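Local coordinates for mitochondrial RNA-binding protein 1 (Trypanosoma brucei, PDB 2GIA), which probably binds RNA, and pairs with mitochondrial RNA-binding protein 2 in a guide-RNA-binding complex of RNA editing that acts as an RNA matchmaker, at residues T28-A31 and L36-I39; G79-R84 and H137-A142; L97-S102 and V133-F138. All coordinates share one frame; numbering follows the deposited sequence.

Interaction 1. Residues T28-A31 and L36-I39; sequences TRVA and LLLI
L37 hangs its CD1 methyl over the backbone of A31, 3.6 Å from A31 O, and the same methyl reaches toward the V30 side chain, 4.3 Å from V30 CG1. Its chi1 of -137° lies well off a staggered position, and with that twist the isobutyl group turns toward the partner strand. The frame beneath is an antiparallel beta ladder between the two strands of a hairpin, part of an MRP-family domain in which helices pack on antiparallel sheets; the family is grouped with the PC4-like folds. A31 and L38 form a hydrogen-bonded pair with both links present: A31 N to L38 O at 2.9 Å and L38 N to A31 O at 2.7 Å. The second link is nearly straight at the hydrogen (175°). A31 O also receives a CA-H...O approach from L37 CA at 3.4 Å. V30 and I39 follow as a non-hydrogen-bonded pair, and there I39 CA comes within 3.5 Å of R29 O in a contact of the same CA-H...O kind. On the face carrying A31 and L38 the two beta carbons face each other, with A31 CB 4.5 Å from L38 CB. The opposite face, with V30, L37 and I39, is buried; F138 of helix 130-145 packs on V30 and L37. R29 sends its guanidinium group away from L36-I39 to a salt bridge with E14. Backbone hydrogen bonding therefore sets the alignment of the strands, while V30 and L37, only loosely in touch with each other, present an apolar surface to F138 and L139 of helix 130-145.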
ATOM      1  N   THR B  28     -21.074 -11.101 -10.712  1.00 18.61           N
ATOM      2  CA  THR B  28     -20.994  -9.732 -10.162  1.00 15.52           C
ATOM      3  C   THR B  28     -19.619  -9.173 -10.511  1.00 18.51           C
ATOM      4  O   THR B  28     -18.621  -9.867 -10.356  1.00 18.14           O
ATOM      5  CB  THR B  28     -21.116  -9.756  -8.580  1.00 19.10           C
ATOM      6  OG1 THR B  28     -22.385 -10.298  -8.217  1.00 20.33           O
ATOM      7  CG2 THR B  28     -20.964  -8.345  -7.995  1.00 18.37           C
ATOM      8  N   ARG B  29     -19.571  -7.941 -10.967  1.00 16.30           N
ATOM      9  CA  ARG B  29     -18.283  -7.332 -11.362  1.00 15.49           C
ATOM     10  C   ARG B  29     -18.060  -6.034 -10.609  1.00 20.10           C
ATOM     11  O   ARG B  29     -18.982  -5.228 -10.509  1.00 20.88           O
ATOM     12  CB  ARG B  29     -18.307  -6.993 -12.888  1.00 14.33           C
ATOM     13  CG  ARG B  29     -16.986  -6.340 -13.396  1.00 19.86           C
ATOM     14  CD  ARG B  29     -17.047  -5.957 -14.899  1.00 25.49           C
ATOM     15  NE  ARG B  29     -17.064  -7.189 -15.678  1.00 28.07           N
ATOM     16  CZ  ARG B  29     -17.816  -7.392 -16.753  1.00 38.24           C
ATOM     17  NH1 ARG B  29     -17.759  -8.551 -17.380  1.00 28.09           N
ATOM     18  NH2 ARG B  29     -18.612  -6.435 -17.204  1.00 32.96           N
ATOM     19  N   VAL B  30     -16.841  -5.845 -10.081  1.00 17.11           N
ATOM     20  CA  VAL B  30     -16.469  -4.613  -9.395  1.00 17.13           C
ATOM     21  C   VAL B  30     -15.263  -4.105 -10.183  1.00 17.63           C
ATOM     22  O   VAL B  30     -14.259  -4.814 -10.316  1.00 16.66           O
ATOM     23  CB  VAL B  30     -16.065  -4.880  -7.895  1.00 18.46           C
ATOM     24  CG1 VAL B  30     -15.670  -3.533  -7.216  1.00 15.66           C
ATOM     25  CG2 VAL B  30     -17.270  -5.502  -7.147  1.00 17.39           C
ATOM     26  N   ALA B  31     -15.392  -2.900 -10.752  1.00 18.48           N
ATOM     27  CA  ALA B  31     -14.317  -2.305 -11.538  1.00 16.27           C
ATOM     28  C   ALA B  31     -14.120  -0.868 -11.090  1.00 18.05           C
ATOM     29  O   ALA B  31     -14.965  -0.279 -10.380  1.00 18.56           O
ATOM     30  CB  ALA B  31     -14.684  -2.296 -13.064  1.00 18.13           C
ATOM     31  N   LEU B  36     -13.714   6.560 -10.072  1.00 20.69           N
ATOM     32  CA  LEU B  36     -15.081   6.034 -10.048  1.00 19.65           C
ATOM     33  C   LEU B  36     -15.303   4.529 -10.099  1.00 17.39           C
ATOM     34  O   LEU B  36     -14.972   3.863 -11.081  1.00 17.04           O
ATOM     35  CB  LEU B  36     -15.857   6.708 -11.176  1.00 22.15           C
ATOM     36  CG  LEU B  36     -15.686   8.253 -11.283  1.00 27.02           C
ATOM     37  CD1 LEU B  36     -16.632   8.764 -12.426  1.00 25.34           C
ATOM     38  CD2 LEU B  36     -16.049   8.951  -9.934  1.00 22.12           C
ATOM     39  N   LEU B  37     -15.834   4.007  -8.991  1.00 18.13           N
ATOM     40  CA  LEU B  37     -16.134   2.580  -8.847  1.00 16.79           C
ATOM     41  C   LEU B  37     -17.367   2.241  -9.726  1.00 20.27           C
ATOM     42  O   LEU B  37     -18.337   2.999  -9.751  1.00 22.22           O
ATOM     43  CB  LEU B  37     -16.472   2.357  -7.397  1.00 19.22           C
ATOM     44  CG  LEU B  37     -16.012   1.226  -6.514  1.00 31.92           C
ATOM     45  CD1 LEU B  37     -14.623   0.650  -6.894  1.00 20.51           C
ATOM     46  CD2 LEU B  37     -16.077   1.812  -5.058  1.00 26.14           C
ATOM     47  N   LEU B  38     -17.319   1.133 -10.439  1.00 18.19           N
ATOM     48  CA  LEU B  38     -18.443   0.690 -11.277  1.00 20.39           C
ATOM     49  C   LEU B  38     -18.802  -0.710 -10.801  1.00 20.24           C
ATOM     50  O   LEU B  38     -18.033  -1.655 -10.967  1.00 21.15           O
ATOM     51  CB  LEU B  38     -18.025   0.652 -12.773  1.00 21.84           C
ATOM     52  CG  LEU B  38     -17.353   1.981 -13.201  1.00 30.00           C
ATOM     53  CD1 LEU B  38     -16.683   1.882 -14.580  1.00 39.75           C
ATOM     54  CD2 LEU B  38     -18.410   3.074 -13.197  1.00 35.33           C
ATOM     55  N   ILE B  39     -20.006  -0.869 -10.275  1.00 17.18           N
ATOM     56  CA  ILE B  39     -20.413  -2.163  -9.756  1.00 14.64           C
ATOM     57  C   ILE B  39     -21.528  -2.665 -10.662  1.00 20.65           C
ATOM     58  O   ILE B  39     -22.502  -1.954 -10.870  1.00 20.91           O
ATOM     59  CB  ILE B  39     -20.910  -2.002  -8.310  1.00 15.49           C
ATOM     60  CG1 ILE B  39     -19.738  -1.477  -7.449  1.00 24.66           C
ATOM     61  CG2 ILE B  39     -21.335  -3.378  -7.766  1.00 17.20           C
ATOM     62  CD1 ILE B  39     -20.110  -1.209  -5.960  1.00 22.31           C
TER

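Interaction 2. Residues G79-R84 and H137-A142; sequences GVCKER and HFLESA
C81 and L139 point at each other from two helices, and the touch is made by their ends: C81 SG lies 3.8 Å from L139 CD1. Both side chains leave their CA toward the partner segment, and both place the gamma atom beside the backbone N, with chi1 of -73° for C81 and -64° for L139. The alpha carbons are still far apart, C81 CA to L139 CA being 8.9 Å, so the helices meet here through apolar tips and the backbones stay apart. Beside this touch, toward solvent, K82 and E140 pass each other at a slant. E140 runs out extended, whereas K82 is straight until its last torsion, where a bend (chi4 -61°) turns the ammonium group. K82 NZ then stands 4.2 Å from E140 OE1, too far for a salt bridge, so any attraction is probably weak and partly solvent-screened. The helix holding C81 ends just here in a Schellman motif: E83 takes a positive phi, R84 N bonds back to G79 O at 2.8 Å, and E83 N to V80 O at 3.1 Å. Around the pair, L139 also packs on L74, L77 and V78 of helix 71-81 and on L37 of strand 36-43. The far flank of helix 130-145 faces a chain of mitochondrial RNA-binding protein 2, whose E110 hydrogen-bonds to H137 and whose H185 hydrogen-bonds to S141.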
ATOM      1  N   GLY B  79     -13.483   3.163   4.450  1.00 18.84           N
ATOM      2  CA  GLY B  79     -13.748   3.459   5.848  1.00 20.20           C
ATOM      3  C   GLY B  79     -14.627   2.393   6.521  1.00 25.27           C
ATOM      4  O   GLY B  79     -14.468   2.098   7.726  1.00 20.63           O
ATOM      5  N   VAL B  80     -15.579   1.823   5.782  1.00 16.40           N
ATOM      6  CA  VAL B  80     -16.430   0.754   6.340  1.00 13.65           C
ATOM      7  C   VAL B  80     -15.563  -0.489   6.536  1.00 22.65           C
ATOM      8  O   VAL B  80     -15.677  -1.189   7.543  1.00 18.83           O
ATOM      9  CB  VAL B  80     -17.635   0.403   5.368  1.00 18.50           C
ATOM     10  CG1 VAL B  80     -18.280  -0.968   5.763  1.00 15.77           C
ATOM     11  CG2 VAL B  80     -18.685   1.487   5.434  1.00 16.29           C
ATOM     12  N   CYS B  81     -14.687  -0.770   5.575  1.00 17.29           N
ATOM     13  CA  CYS B  81     -13.800  -1.939   5.709  1.00 19.98           C
ATOM     14  C   CYS B  81     -12.909  -1.824   6.949  1.00 26.22           C
ATOM     15  O   CYS B  81     -12.618  -2.829   7.650  1.00 19.97           O
ATOM     16  CB  CYS B  81     -12.869  -2.041   4.486  1.00 17.30           C
ATOM     17  SG  CYS B  81     -13.785  -2.599   2.996  1.00 19.79           S
ATOM     18  N   LYS B  82     -12.470  -0.588   7.181  1.00 18.51           N
ATOM     19  CA  LYS B  82     -11.565  -0.254   8.295  1.00 19.55           C
ATOM     20  C   LYS B  82     -12.297  -0.040   9.602  1.00 26.67           C
ATOM     21  O   LYS B  82     -11.667   0.205  10.643  1.00 26.99           O
ATOM     22  CB  LYS B  82     -10.782   0.999   7.906  1.00 21.04           C
ATOM     23  CG  LYS B  82      -9.646   0.678   6.917  1.00 21.28           C
ATOM     24  CD  LYS B  82      -8.925   1.936   6.441  1.00 38.27           C
ATOM     25  CE  LYS B  82      -7.686   1.556   5.624  1.00 42.38           C
ATOM     26  NZ  LYS B  82      -6.736   0.757   6.476  1.00 49.78           N
ATOM     27  N   GLU B  83     -13.624  -0.136   9.540  1.00 21.12           N
ATOM     28  CA  GLU B  83     -14.486   0.025  10.700  1.00 25.19           C
ATOM     29  C   GLU B  83     -14.457   1.436  11.295  1.00 28.86           C
ATOM     30  O   GLU B  83     -14.592   1.611  12.499  1.00 24.36           O
ATOM     31  CB  GLU B  83     -14.125  -1.038  11.770  1.00 30.49           C
ATOM     32  CG  GLU B  83     -14.163  -2.440  11.180  1.00 30.17           C
ATOM     33  CD  GLU B  83     -13.788  -3.559  12.133  1.00 45.83           C
ATOM     34  OE1 GLU B  83     -13.797  -4.714  11.676  1.00 39.30           O
ATOM     35  OE2 GLU B  83     -13.483  -3.306  13.320  1.00 54.65           O
ATOM     36  N   ARG B  84     -14.277   2.445  10.454  1.00 30.96           N
ATOM     37  CA  ARG B  84     -14.305   3.830  10.938  1.00 26.73           C
ATOM     38  C   ARG B  84     -15.737   4.331  10.864  1.00 31.29           C
ATOM     39  O   ARG B  84     -16.088   5.346  11.463  1.00 33.91           O
ATOM     40  CB  ARG B  84     -13.383   4.695  10.107  1.00 29.16           C
ATOM     41  CG  ARG B  84     -11.916   4.382  10.364  1.00 35.03           C
ATOM     42  CD  ARG B  84     -11.050   5.398   9.650  1.00 45.42           C
ATOM     43  NE  ARG B  84      -9.610   5.149   9.762  1.00 48.48           N
ATOM     44  CZ  ARG B  84      -8.679   6.025   9.375  1.00 51.56           C
ATOM     45  NH1 ARG B  84      -9.030   7.202   8.862  1.00 40.58           N
ATOM     46  NH2 ARG B  84      -7.391   5.723   9.491  1.00 57.10           N
ATOM     47  N   HIS B 137      -9.134  -5.757  -0.592  1.00 12.93           N
ATOM     48  CA  HIS B 137      -7.903  -5.437  -1.322  1.00 15.88           C
ATOM     49  C   HIS B 137      -8.163  -4.561  -2.548  1.00 17.60           C
ATOM     50  O   HIS B 137      -7.394  -3.633  -2.836  1.00 14.61           O
ATOM     51  CB  HIS B 137      -7.185  -6.722  -1.733  1.00 13.72           C
ATOM     52  CG  HIS B 137      -6.390  -7.337  -0.611  1.00 14.35           C
ATOM     53  ND1 HIS B 137      -5.017  -7.313  -0.574  1.00 12.04           N
ATOM     54  CD2 HIS B 137      -6.795  -7.915   0.548  1.00 14.08           C
ATOM     55  CE1 HIS B 137      -4.603  -7.840   0.569  1.00 17.41           C
ATOM     56  NE2 HIS B 137      -5.668  -8.206   1.268  1.00 14.65           N
ATOM     57  N   PHE B 138      -9.261  -4.857  -3.259  1.00 14.69           N
ATOM     58  CA  PHE B 138      -9.599  -4.089  -4.450  1.00 14.08           C
ATOM     59  C   PHE B 138      -9.905  -2.641  -4.089  1.00 12.92           C
ATOM     60  O   PHE B 138      -9.463  -1.723  -4.758  1.00 12.63           O
ATOM     61  CB  PHE B 138     -10.837  -4.710  -5.174  1.00 15.67           C
ATOM     62  CG  PHE B 138     -11.142  -4.065  -6.501  1.00 16.14           C
ATOM     63  CD1 PHE B 138     -11.954  -2.923  -6.579  1.00 18.13           C
ATOM     64  CD2 PHE B 138     -10.523  -4.539  -7.661  1.00 17.82           C
ATOM     65  CE1 PHE B 138     -12.154  -2.233  -7.820  1.00 16.12           C
ATOM     66  CE2 PHE B 138     -10.707  -3.871  -8.907  1.00 18.30           C
ATOM     67  CZ  PHE B 138     -11.532  -2.707  -8.988  1.00 14.30           C
ATOM     68  N   LEU B 139     -10.711  -2.437  -3.055  1.00 12.11           N
ATOM     69  CA  LEU B 139     -11.056  -1.077  -2.674  1.00 17.15           C
ATOM     70  C   LEU B 139      -9.808  -0.299  -2.188  1.00 16.96           C
ATOM     71  O   LEU B 139      -9.661   0.874  -2.515  1.00 13.60           O
ATOM     72  CB  LEU B 139     -12.121  -1.096  -1.574  1.00 17.24           C
ATOM     73  CG  LEU B 139     -13.499  -1.704  -1.998  1.00 16.61           C
ATOM     74  CD1 LEU B 139     -14.388  -1.878  -0.733  1.00 14.85           C
ATOM     75  CD2 LEU B 139     -14.207  -0.774  -3.025  1.00 14.59           C
ATOM     76  N   GLU B 140      -8.927  -0.938  -1.410  1.00 13.08           N
ATOM     77  CA  GLU B 140      -7.746  -0.199  -0.919  1.00 17.36           C
ATOM     78  C   GLU B 140      -6.836   0.125  -2.103  1.00 18.42           C
ATOM     79  O   GLU B 140      -6.251   1.209  -2.205  1.00 16.27           O
ATOM     80  CB  GLU B 140      -6.983  -1.020   0.155  1.00 22.30           C
ATOM     81  CG  GLU B 140      -7.870  -1.267   1.367  1.00 37.81           C
ATOM     82  CD  GLU B 140      -7.109  -1.701   2.609  1.00 51.98           C
ATOM     83  OE1 GLU B 140      -7.760  -2.127   3.601  1.00 55.48           O
ATOM     84  OE2 GLU B 140      -5.861  -1.613   2.588  1.00 67.22           O
ATOM     85  N   SER B 141      -6.722  -0.820  -3.008  1.00 14.59           N
ATOM     86  CA  SER B 141      -5.907  -0.578  -4.198  1.00 17.32           C
ATOM     87  C   SER B 141      -6.502   0.556  -5.025  1.00 14.85           C
ATOM     88  O   SER B 141      -5.787   1.467  -5.487  1.00 14.51           O
ATOM     89  CB  SER B 141      -5.820  -1.835  -5.091  1.00 14.76           C
ATOM     90  OG  SER B 141      -4.984  -2.836  -4.520  1.00 17.22           O
ATOM     91  N   ALA B 142      -7.810   0.503  -5.234  1.00 15.04           N
ATOM     92  CA  ALA B 142      -8.446   1.514  -6.083  1.00 15.77           C
ATOM     93  C   ALA B 142      -8.316   2.894  -5.488  1.00 16.86           C
ATOM     94  O   ALA B 142      -8.040   3.869  -6.213  1.00 17.34           O
ATOM     95  CB  ALA B 142      -9.952   1.164  -6.312  1.00 14.58           C
TER

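Interaction 3. Residues L97-S102 and V133-F138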
ATOM      1  N   LEU B  97     -28.398   2.881  -2.049  1.00 18.78           N
ATOM      2  CA  LEU B  97     -27.664   1.697  -1.635  1.00 16.52           C
ATOM      3  C   LEU B  97     -26.940   1.903  -0.337  1.00 16.58           C
ATOM      4  O   LEU B  97     -26.371   2.969  -0.091  1.00 19.72           O
ATOM      5  CB  LEU B  97     -26.598   1.329  -2.725  1.00 19.25           C
ATOM      6  CG  LEU B  97     -27.051   0.738  -4.059  1.00 20.46           C
ATOM      7  CD1 LEU B  97     -25.875   0.591  -5.094  1.00 21.76           C
ATOM      8  CD2 LEU B  97     -27.661  -0.613  -3.739  1.00 21.35           C
ATOM      9  N   ASP B  98     -26.957   0.866   0.495  1.00 15.62           N
ATOM     10  CA  ASP B  98     -26.204   0.879   1.748  1.00 18.78           C
ATOM     11  C   ASP B  98     -25.066  -0.125   1.609  1.00 17.52           C
ATOM     12  O   ASP B  98     -25.264  -1.240   1.069  1.00 17.72           O
ATOM     13  CB  ASP B  98     -27.054   0.374   2.942  1.00 18.82           C
ATOM     14  CG  ASP B  98     -27.979   1.453   3.512  1.00 27.82           C
ATOM     15  OD1 ASP B  98     -27.978   2.571   2.977  1.00 24.58           O
ATOM     16  OD2 ASP B  98     -28.705   1.168   4.485  1.00 26.76           O
ATOM     17  N   PHE B  99     -23.910   0.221   2.162  1.00 15.70           N
ATOM     18  CA  PHE B  99     -22.799  -0.726   2.180  1.00 14.01           C
ATOM     19  C   PHE B  99     -22.441  -0.884   3.669  1.00 12.74           C
ATOM     20  O   PHE B  99     -22.168   0.125   4.362  1.00 16.38           O
ATOM     21  CB  PHE B  99     -21.565  -0.150   1.433  1.00 11.63           C
ATOM     22  CG  PHE B  99     -20.370  -1.067   1.449  1.00 21.95           C
ATOM     23  CD1 PHE B  99     -19.270  -0.793   2.260  1.00 18.47           C
ATOM     24  CD2 PHE B  99     -20.333  -2.201   0.596  1.00 17.31           C
ATOM     25  CE1 PHE B  99     -18.128  -1.634   2.225  1.00 13.38           C
ATOM     26  CE2 PHE B  99     -19.202  -3.059   0.544  1.00 20.29           C
ATOM     27  CZ  PHE B  99     -18.085  -2.779   1.360  1.00 15.66           C
ATOM     28  N   GLU B 100     -22.402  -2.128   4.167  1.00 14.91           N
ATOM     29  CA  GLU B 100     -22.042  -2.301   5.576  1.00 15.93           C
ATOM     30  C   GLU B 100     -21.232  -3.563   5.798  1.00 19.68           C
ATOM     31  O   GLU B 100     -21.246  -4.484   4.963  1.00 17.51           O
ATOM     32  CB  GLU B 100     -23.291  -2.319   6.461  1.00 23.48           C
ATOM     33  CG  GLU B 100     -24.372  -3.252   5.990  1.00 30.01           C
ATOM     34  CD  GLU B 100     -25.707  -2.931   6.701  1.00 37.98           C
ATOM     35  OE1 GLU B 100     -26.724  -2.848   6.026  1.00 28.06           O
ATOM     36  OE2 GLU B 100     -25.730  -2.756   7.935  1.00 36.48           O
ATOM     37  N   LYS B 101     -20.529  -3.611   6.920  1.00 19.15           N
ATOM     38  CA  LYS B 101     -19.674  -4.763   7.233  1.00 25.11           C
ATOM     39  C   LYS B 101     -20.466  -5.736   8.073  1.00 31.95           C
ATOM     40  O   LYS B 101     -21.164  -5.314   8.994  1.00 31.68           O
ATOM     41  CB  LYS B 101     -18.409  -4.297   7.985  1.00 23.25           C
ATOM     42  CG  LYS B 101     -17.349  -5.414   8.244  1.00 25.52           C
ATOM     43  CD  LYS B 101     -16.004  -4.795   8.610  1.00 26.44           C
ATOM     44  CE  LYS B 101     -14.879  -5.842   8.635  1.00 23.68           C
ATOM     45  NZ  LYS B 101     -13.605  -5.120   8.846  1.00 24.07           N
ATOM     46  N   SER B 102     -20.426  -7.019   7.712  1.00 29.99           N
ATOM     47  CA  SER B 102     -21.152  -8.048   8.454  1.00 33.40           C
ATOM     48  C   SER B 102     -20.142  -8.995   9.119  1.00 38.14           C
ATOM     49  O   SER B 102     -18.932  -8.841   8.943  1.00 32.64           O
ATOM     50  CB  SER B 102     -22.038  -8.842   7.506  1.00 37.00           C
ATOM     51  OG  SER B 102     -21.244  -9.654   6.666  1.00 39.75           O
ATOM     52  N   VAL B 133     -12.190 -10.625   1.433  1.00 13.55           N
ATOM     53  CA  VAL B 133     -10.764 -10.223   1.343  1.00 12.93           C
ATOM     54  C   VAL B 133     -10.473  -9.622  -0.055  1.00 16.49           C
ATOM     55  O   VAL B 133      -9.808  -8.592  -0.196  1.00 14.59           O
ATOM     56  CB  VAL B 133      -9.864 -11.439   1.568  1.00 20.94           C
ATOM     57  CG1 VAL B 133      -8.356 -11.058   1.327  1.00 18.01           C
ATOM     58  CG2 VAL B 133     -10.108 -11.949   3.008  1.00 14.88           C
ATOM     59  N   THR B 134     -11.003 -10.270  -1.083  1.00 16.18           N
ATOM     60  CA  THR B 134     -10.846  -9.793  -2.464  1.00 16.22           C
ATOM     61  C   THR B 134     -11.382  -8.330  -2.581  1.00 12.62           C
ATOM     62  O   THR B 134     -10.718  -7.434  -3.124  1.00 13.84           O
ATOM     63  CB  THR B 134     -11.641 -10.732  -3.415  1.00 17.12           C
ATOM     64  OG1 THR B 134     -11.039 -12.040  -3.384  1.00 17.78           O
ATOM     65  CG2 THR B 134     -11.635 -10.190  -4.833  1.00 17.97           C
ATOM     66  N   LEU B 135     -12.555  -8.099  -2.021  1.00 13.44           N
ATOM     67  CA  LEU B 135     -13.183  -6.771  -2.062  1.00 13.85           C
ATOM     68  C   LEU B 135     -12.361  -5.738  -1.286  1.00 17.61           C
ATOM     69  O   LEU B 135     -12.128  -4.641  -1.773  1.00 14.81           O
ATOM     70  CB  LEU B 135     -14.614  -6.836  -1.482  1.00 13.55           C
ATOM     71  CG  LEU B 135     -15.288  -5.453  -1.439  1.00 13.01           C
ATOM     72  CD1 LEU B 135     -15.565  -4.965  -2.875  1.00 16.41           C
ATOM     73  CD2 LEU B 135     -16.586  -5.557  -0.697  1.00 14.42           C
ATOM     74  N   GLU B 136     -11.965  -6.064  -0.058  1.00 14.57           N
ATOM     75  CA  GLU B 136     -11.131  -5.145   0.721  1.00 17.43           C
ATOM     76  C   GLU B 136      -9.857  -4.760  -0.055  1.00 15.15           C
ATOM     77  O   GLU B 136      -9.512  -3.565  -0.134  1.00 13.68           O
ATOM     78  CB  GLU B 136     -10.702  -5.801   2.061  1.00 19.78           C
ATOM     79  CG  GLU B 136     -11.852  -5.972   3.085  1.00 17.41           C
ATOM     80  CD  GLU B 136     -11.504  -6.894   4.261  1.00 21.65           C
ATOM     81  OE1 GLU B 136     -12.250  -6.865   5.259  1.00 21.50           O
ATOM     82  OE2 GLU B 136     -10.503  -7.660   4.184  1.00 22.34           O
ATOM     83  N   HIS B 137      -9.134  -5.757  -0.592  1.00 12.93           N
ATOM     84  CA  HIS B 137      -7.903  -5.437  -1.322  1.00 15.88           C
ATOM     85  C   HIS B 137      -8.163  -4.561  -2.548  1.00 17.60           C
ATOM     86  O   HIS B 137      -7.394  -3.633  -2.836  1.00 14.61           O
ATOM     87  CB  HIS B 137      -7.185  -6.722  -1.733  1.00 13.72           C
ATOM     88  CG  HIS B 137      -6.390  -7.337  -0.611  1.00 14.35           C
ATOM     89  ND1 HIS B 137      -5.017  -7.313  -0.574  1.00 12.04           N
ATOM     90  CD2 HIS B 137      -6.795  -7.915   0.548  1.00 14.08           C
ATOM     91  CE1 HIS B 137      -4.603  -7.840   0.569  1.00 17.41           C
ATOM     92  NE2 HIS B 137      -5.668  -8.206   1.268  1.00 14.65           N
ATOM     93  N   PHE B 138      -9.261  -4.857  -3.259  1.00 14.69           N
ATOM     94  CA  PHE B 138      -9.599  -4.089  -4.450  1.00 14.08           C
ATOM     95  C   PHE B 138      -9.905  -2.641  -4.089  1.00 12.92           C
ATOM     96  O   PHE B 138      -9.463  -1.723  -4.758  1.00 12.63           O
ATOM     97  CB  PHE B 138     -10.837  -4.710  -5.174  1.00 15.67           C
ATOM     98  CG  PHE B 138     -11.142  -4.065  -6.501  1.00 16.14           C
ATOM     99  CD1 PHE B 138     -11.954  -2.923  -6.579  1.00 18.13           C
ATOM    100  CD2 PHE B 138     -10.523  -4.539  -7.661  1.00 17.82           C
ATOM    101  CE1 PHE B 138     -12.154  -2.233  -7.820  1.00 16.12           C
ATOM    102  CE2 PHE B 138     -10.707  -3.871  -8.907  1.00 18.30           C
ATOM    103  CZ  PHE B 138     -11.532  -2.707  -8.988  1.00 14.30           C
TER
HETATM  104  O   HOH W   1     -11.408  -7.075   7.658  1.00 33.05           O
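This is a sheet-to-helix contact, an apolar touch flanked by a water-bridged pair of charges, in which strand 96-101, from the antiparallel sheet that also holds 87-91, 105-109 and 121-128, faces helix 130-145. The apolar part is the approach of F99 and L135 from opposite directions. L135 CD2 meets the rim of the phenyl ring in the ring plane, equally spaced from two of its carbons: F99 CZ and F99 CE2 each lie 3.8 Å from L135 CD2. Chi1 is 178° in F99 and 177° in L135, so each side chain stretches out opposite its own backbone N and spans the gap between strand and helix. That gap is wide, since even the nearest alpha carbons, K101 CA and E136 CA, are 10.7 Å apart. The polar part is indirect. K101 NZ and E136 OE1 are separated by 4.2 Å, beyond a salt bridge, and a water joins them: it accepts from K101 NZ at 3.2 Å and donates to E136 OE1 at 2.6 Å. Each charge has stronger partners. K101, its chain extended throughout, gives its ammonium group to the carbonyl of C81 and to the carboxylate of E83, so the lysine ties the strand to the end of helix 71-81. E136 OE1 also has a hydrogen bond with Y106 OH and a salt bridge with R112 of a mitochondrial RNA-binding protein 2 chain, an environment that would be expected to stabilise the negative charge. Among the neighbouring elements, L77 and V80 of helix 71-81 pack on F99, and the ring of Y106 on strand 105-109 lies nearly parallel to it. L135 meets that tyrosine as well, together with F127 of strand 121-128 and F13 of strand 12-17.

Interactions 2 and 3 share helix 130-145, and H137 and F138 lie in both; their centres are about 7 Å apart. Interaction 1 is the nearest to the centre of the chain and meets the same helix through F138, whose CZ is 3.7 Å from V30 O, and through L37 CD2, 3.8 Å from L139 CD2. Its cohesion is backbone hydrogen bonding within one sheet, whereas the other two join separate elements by single, buried apolar touches, C81-L139 and F99-L135. Their charge pairs differ: K101 and E136 are water-bridged and have stronger partners, while K82 and E140 merely lie near each other, and of the four only K82 is exposed. K101 also links 97-102 directly to 79-84.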